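Local structure of putative glycoside hydrolase (4ONZ) at residues K142-A147 and F176-S181; H207-A212 and K232-R237. The protein is a putative glycoside hydrolase whose precise activity is not established here, from a superfamily built on a five-bladed beta-propeller. One frame throughout, in Å; residues are numbered along the deposited sequence.

Contact 1 (K142-A147 and F176-S181); sequences KKARLA and FCKSGS
Ala144 presses its CB over one face of the Phe176 ring, 3.7 Å from the ring centroid and 20° off the normal, a CH-pi contact displaced toward CZ. Backbone bonding ties in the same place: Cys177 N donates to Ala144 O at 2.7 Å, and the same oxygen receives a CA-H...O contact from Phe176 CA at 3.1 Å. One residue on, Cys177 SG stands between its own backbone N and carbonyl carbon (chi1 56°). There it accepts a hydrogen bond from Leu146 N; the bond is long, 3.5 Å, but nearly straight at 175°. Leu146 CB also lies 3.9 Å from Cys177 SG, making the sulfur both an acceptor and an apolar neighbour.

The Lys143 end is looser, and Phe176 as a residue is exposed. In the modelled one of two conformers Lys143 CD meets Phe176 CB at 3.9 Å, at the ring edge and close to its plane. Its NZ bonds to Asn174 O and only weakly to a water, which is held more firmly by Phe176 N.

The two segments run in nearly the same direction, yet they join separate sheets: Ala144 begins strand 144-151 of a four-stranded antiparallel sheet, whereas 176-179 is the lead-in to strand 180-187 of the next. In the conformer modelled, Leu146 packs on Leu135 of strand 132-139 and Met202 of strand 200-204, and Cys177 on Trp204.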
loop_
_atom_site.group_PDB
_atom_site.type_symbol
_atom_site.label_atom_id
_atom_site.label_comp_id
_atom_site.label_asym_id
_atom_site.label_seq_id
_atom_site.Cartn_x
_atom_site.Cartn_y
_atom_site.Cartn_z
ATOM N N LYS A 142 19.182 8.498 -1.129
ATOM C CA LYS A 142 19.189 9.899 -1.553
ATOM C C LYS A 142 17.728 10.353 -1.711
ATOM O O LYS A 142 17.316 11.336 -1.104
ATOM C CB LYS A 142 20.009 10.104 -2.835
ATOM C CG LYS A 142 21.510 9.916 -2.609
ATOM C CD LYS A 142 22.353 10.215 -3.841
ATOM C CE LYS A 142 23.840 10.203 -3.499
ATOM N NZ LYS A 142 24.703 10.511 -4.672
ATOM N N LYS A 143 16.956 9.616 -2.511
ATOM C CA LYS A 143 15.535 9.898 -2.730
ATOM C C LYS A 143 14.720 8.602 -2.680
ATOM O O LYS A 143 15.161 7.560 -3.166
ATOM C CB LYS A 143 15.316 10.577 -4.090
ATOM C CG LYS A 143 15.794 12.021 -4.198
ATOM C CD LYS A 143 14.894 12.977 -3.427
ATOM C CE LYS A 143 15.347 14.426 -3.544
ATOM N NZ LYS A 143 15.139 15.020 -4.894
ATOM N N ALA A 144 13.539 8.676 -2.075
ATOM C CA ALA A 144 12.602 7.565 -2.032
ATOM C C ALA A 144 11.707 7.895 -3.235
ATOM O O ALA A 144 11.173 9.018 -3.324
ATOM C CB ALA A 144 11.817 7.574 -0.743
ATOM N N ARG A 145 11.580 6.957 -4.176
ATOM C CA ARG A 145 10.852 7.220 -5.424
ATOM C C ARG A 145 9.937 6.070 -5.839
ATOM O O ARG A 145 10.309 4.911 -5.754
ATOM C CB ARG A 145 11.849 7.540 -6.561
ATOM C CG ARG A 145 12.747 8.755 -6.297
ATOM C CD ARG A 145 13.744 9.014 -7.423
ATOM N NE ARG A 145 14.825 8.032 -7.407
ATOM C CZ ARG A 145 15.829 7.996 -8.276
ATOM N NH1 ARG A 145 15.902 8.876 -9.268
ATOM N NH2 ARG A 145 16.763 7.058 -8.150
ATOM N N LEU A 146 8.730 6.421 -6.269
ATOM C CA LEU A 146 7.743 5.439 -6.677
ATOM C C LEU A 146 8.235 4.664 -7.910
ATOM O O LEU A 146 8.631 5.267 -8.921
ATOM C CB LEU A 146 6.415 6.139 -6.942
ATOM C CG LEU A 146 5.171 5.279 -7.108
ATOM C CD1 LEU A 146 4.917 4.400 -5.889
ATOM C CD2 LEU A 146 3.981 6.191 -7.359
ATOM N N ALA A 147 8.212 3.338 -7.790
ATOM C CA ALA A 147 8.670 2.441 -8.834
ATOM C C ALA A 147 7.621 1.396 -9.141
ATOM O O ALA A 147 6.695 1.148 -8.345
ATOM C CB ALA A 147 9.979 1.789 -8.419
ATOM N N PHE A 176 10.981 12.972 -4.589
ATOM C CA PHE A 176 10.766 12.089 -3.438
ATOM C C PHE A 176 9.259 11.795 -3.420
ATOM O O PHE A 176 8.440 12.706 -3.308
ATOM C CB PHE A 176 11.200 12.799 -2.152
ATOM C CG PHE A 176 11.278 11.912 -0.937
ATOM C CD1 PHE A 176 10.124 11.454 -0.313
ATOM C CD2 PHE A 176 12.519 11.598 -0.370
ATOM C CE1 PHE A 176 10.202 10.656 0.819
ATOM C CE2 PHE A 176 12.603 10.817 0.769
ATOM C CZ PHE A 176 11.438 10.336 1.358
ATOM N N CYS A 177 8.891 10.526 -3.569
ATOM C CA CYS A 177 7.490 10.131 -3.619
ATOM C C CYS A 177 7.322 8.649 -3.312
ATOM O O CYS A 177 8.255 7.853 -3.456
ATOM C CB CYS A 177 6.864 10.472 -4.980
ATOM S SG CYS A 177 7.698 9.770 -6.422
ATOM N N LYS A 178 6.119 8.299 -2.877
ATOM C CA LYS A 178 5.797 6.934 -2.489
ATOM C C LYS A 178 4.287 6.742 -2.395
ATOM O O LYS A 178 3.531 7.710 -2.511
ATOM C CB LYS A 178 6.419 6.618 -1.128
ATOM C CG LYS A 178 6.007 7.565 -0.017
ATOM C CD LYS A 178 6.603 7.208 1.336
ATOM C CE LYS A 178 8.119 7.224 1.346
ATOM N NZ LYS A 178 8.607 6.937 2.719
ATOM N N SER A 179 3.887 5.481 -2.217
ATOM C CA SER A 179 2.503 5.082 -1.961
ATOM C C SER A 179 1.533 5.299 -3.120
ATOM O O SER A 179 0.805 6.304 -3.164
ATOM C CB SER A 179 2.010 5.769 -0.690
ATOM O OG SER A 179 2.982 5.638 0.352
ATOM N N GLY A 180 1.515 4.339 -4.042
ATOM C CA GLY A 180 0.646 4.395 -5.224
ATOM C C GLY A 180 -0.544 3.453 -5.146
ATOM O O GLY A 180 -0.358 2.246 -5.036
ATOM N N SER A 181 -1.756 4.009 -5.218
ATOM C CA SER A 181 -3.002 3.229 -5.132
ATOM C C SER A 181 -3.807 3.228 -6.437
ATOM O O SER A 181 -4.597 4.149 -6.718
ATOM C CB SER A 181 -3.872 3.761 -4.002
ATOM O OG SER A 181 -3.186 3.663 -2.783
HETATM O O HOH W 1 11.963 15.715 -4.010
#

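Contact 2 (H207-A212 and K232-R237); sequences HAIYAA and KIIQPR
Ile209 meets the 232-237 segment through both its backbone and its side chain, and has more surface buried here than any other residue of the contact. Its N donates to Ile234 O at 3.0 Å, and its O accepts from Ile233 N at 2.7 Å, with a C=O...N angle of 179° that puts this donor almost on the carbonyl axis. Both backbone polar atoms of Ile209 are thus satisfied by the 232-237 segment. The side chains of Ile209 and Ile234 run alongside each other in the same direction, and their CG1 atoms approach to 3.4 Å, closer than usual carbon contact. A chi1 of 59° places Ile234 CG1, the atom that meets Ile209 CG1, between its own N and carbonyl carbon. The backbone N of Ile234 is buried without a partner.

These segments run roughly antiparallel, 150° apart. In the five-bladed beta-propeller expected of this superfamily, the pairing lays a loop with no regular secondary structure against the approach to strand 210-214.

Ile233 extends its CD1 to Ala211 CB at 4.0 Å, and it also packs on Tyr203 of strand 200-204 and Val296 of strand 296-299.

Lys232 works through its aliphatic chain, whose methylenes run on straight past CG beside the Tyr210 side chain. Its CG is 3.5 Å from Tyr210 CE1, and its CE is 3.6 Å from Tyr210 OH; Ala208 CB touches the same chain, 3.8 Å from Lys232 CG. The Tyr210 ring also stacks with Trp204. At the tip of the lysine chain, NZ donates to a water that in turn donates to His207 O. The same carbonyl oxygen has Pro236 CD 3.1 Å away.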
loop_
_atom_site.group_PDB
_atom_site.type_symbol
_atom_site.label_atom_id
_atom_site.label_comp_id
_atom_site.label_asym_id
_atom_site.label_seq_id
_atom_site.Cartn_x
_atom_site.Cartn_y
_atom_site.Cartn_z
ATOM N N HIS A 207 2.446 13.134 1.802
ATOM C CA HIS A 207 2.100 14.421 2.416
ATOM C C HIS A 207 0.809 15.041 1.896
ATOM O O HIS A 207 0.307 16.011 2.463
ATOM C CB HIS A 207 3.238 15.423 2.247
ATOM C CG HIS A 207 4.490 15.018 2.948
ATOM N ND1 HIS A 207 4.793 15.430 4.227
ATOM C CD2 HIS A 207 5.510 14.221 2.554
ATOM C CE1 HIS A 207 5.954 14.909 4.588
ATOM N NE2 HIS A 207 6.407 14.168 3.592
ATOM N N ALA A 208 0.320 14.510 0.789
ATOM C CA ALA A 208 -0.936 14.917 0.197
ATOM C C ALA A 208 -1.352 13.765 -0.691
ATOM O O ALA A 208 -0.538 12.906 -1.001
ATOM C CB ALA A 208 -0.756 16.167 -0.631
ATOM N N ILE A 209 -2.611 13.744 -1.094
ATOM C CA ILE A 209 -3.076 12.744 -2.034
ATOM C C ILE A 209 -3.120 13.419 -3.402
ATOM O O ILE A 209 -3.840 14.402 -3.602
ATOM C CB ILE A 209 -4.471 12.200 -1.693
ATOM C CG1 ILE A 209 -4.496 11.567 -0.295
ATOM C CG2 ILE A 209 -4.935 11.206 -2.762
ATOM C CD1 ILE A 209 -3.675 10.312 -0.129
ATOM N N TYR A 210 -2.328 12.878 -4.320
ATOM C CA TYR A 210 -2.261 13.321 -5.696
ATOM C C TYR A 210 -2.844 12.232 -6.585
ATOM O O TYR A 210 -3.318 11.202 -6.094
ATOM C CB TYR A 210 -0.813 13.528 -6.118
ATOM C CG TYR A 210 -0.008 14.472 -5.257
ATOM C CD1 TYR A 210 -0.075 15.838 -5.451
ATOM C CD2 TYR A 210 0.867 13.993 -4.292
ATOM C CE1 TYR A 210 0.677 16.711 -4.688
ATOM C CE2 TYR A 210 1.629 14.865 -3.526
ATOM C CZ TYR A 210 1.530 16.224 -3.737
ATOM O OH TYR A 210 2.278 17.115 -2.981
ATOM N N ALA A 211 -2.777 12.454 -7.894
ATOM C CA ALA A 211 -3.255 11.497 -8.868
ATOM C C ALA A 211 -2.299 11.407 -10.051
ATOM O O ALA A 211 -1.451 12.284 -10.260
ATOM C CB ALA A 211 -4.648 11.864 -9.340
ATOM N N ALA A 212 -2.398 10.308 -10.783
ATOM C CA ALA A 212 -1.606 10.109 -11.989
ATOM C C ALA A 212 -2.362 9.190 -12.928
ATOM O O ALA A 212 -3.142 8.353 -12.479
ATOM C CB ALA A 212 -0.251 9.526 -11.664
ATOM N N LYS A 232 -3.215 18.684 -5.645
ATOM C CA LYS A 232 -3.539 17.980 -4.403
ATOM C C LYS A 232 -5.041 17.796 -4.299
ATOM O O LYS A 232 -5.804 18.753 -4.454
ATOM C CB LYS A 232 -3.051 18.756 -3.182
ATOM C CG LYS A 232 -1.553 18.935 -3.120
ATOM C CD LYS A 232 -1.149 19.795 -1.940
ATOM C CE LYS A 232 0.358 19.948 -1.913
ATOM N NZ LYS A 232 0.825 20.720 -0.735
ATOM N N ILE A 233 -5.457 16.564 -4.031
ATOM C CA ILE A 233 -6.859 16.228 -3.854
ATOM C C ILE A 233 -7.266 16.476 -2.405
ATOM O O ILE A 233 -8.315 17.056 -2.153
ATOM C CB ILE A 233 -7.124 14.781 -4.280
ATOM C CG1 ILE A 233 -6.770 14.648 -5.770
ATOM C CG2 ILE A 233 -8.578 14.422 -4.021
ATOM C CD1 ILE A 233 -6.951 13.261 -6.336
ATOM N N ILE A 234 -6.463 15.971 -1.467
ATOM C CA ILE A 234 -6.604 16.294 -0.047
ATOM C C ILE A 234 -5.215 16.459 0.545
ATOM O O ILE A 234 -4.208 16.070 -0.066
ATOM C CB ILE A 234 -7.390 15.265 0.787
ATOM C CG1 ILE A 234 -6.743 13.874 0.731
ATOM C CG2 ILE A 234 -8.844 15.238 0.335
ATOM C CD1 ILE A 234 -7.222 12.972 1.844
ATOM N N GLN A 235 -5.175 17.069 1.721
ATOM C CA GLN A 235 -3.939 17.279 2.446
ATOM C C GLN A 235 -4.237 17.226 3.941
ATOM O O GLN A 235 -5.397 17.091 4.341
ATOM C CB GLN A 235 -3.255 18.579 2.005
ATOM C CG GLN A 235 -4.126 19.813 2.055
ATOM C CD GLN A 235 -3.543 20.928 1.211
ATOM O OE1 GLN A 235 -4.058 21.230 0.141
ATOM N NE2 GLN A 235 -2.431 21.499 1.656
ATOM N N PRO A 236 -3.194 17.280 4.771
ATOM C CA PRO A 236 -3.394 17.173 6.215
ATOM C C PRO A 236 -4.224 18.282 6.842
ATOM O O PRO A 236 -4.245 19.410 6.341
ATOM C CB PRO A 236 -1.967 17.169 6.759
ATOM C CG PRO A 236 -1.169 16.579 5.652
ATOM C CD PRO A 236 -1.773 17.133 4.411
ATOM N N ARG A 237 -4.882 17.935 7.947
ATOM C CA ARG A 237 -5.788 18.811 8.656
ATOM C C ARG A 237 -5.456 18.893 10.131
ATOM O O ARG A 237 -5.422 17.867 10.815
ATOM C CB ARG A 237 -7.201 18.239 8.588
ATOM C CG ARG A 237 -7.759 18.014 7.209
ATOM C CD ARG A 237 -9.148 17.392 7.289
ATOM N NE ARG A 237 -9.142 15.997 7.734
ATOM C CZ ARG A 237 -10.234 15.238 7.841
ATOM N NH1 ARG A 237 -11.429 15.739 7.555
ATOM N NH2 ARG A 237 -10.142 13.976 8.243
HETATM O O HOH W 2 0.457 19.006 1.874
#

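Contact 1 closes before contact 2 opens along the chain, and their centres lie 14 Å apart, with nearest atoms about 6 Å apart and no direct touch. Both reach the same mixed sheet: segment 176-181 enters it through strand 180-187, and segment 207-212 through strand 210-214. Strand 200-204 lies between those two, paired antiparallel with each, and its Trp204 is a residue that both contacts touch. Contact 1 joins this sheet to the preceding four-stranded one, whereas contact 2 folds a later loop back onto it. The two contacts thus tie the same sheet to the preceding sheet and to a later loop, on two sides of strand 200-204.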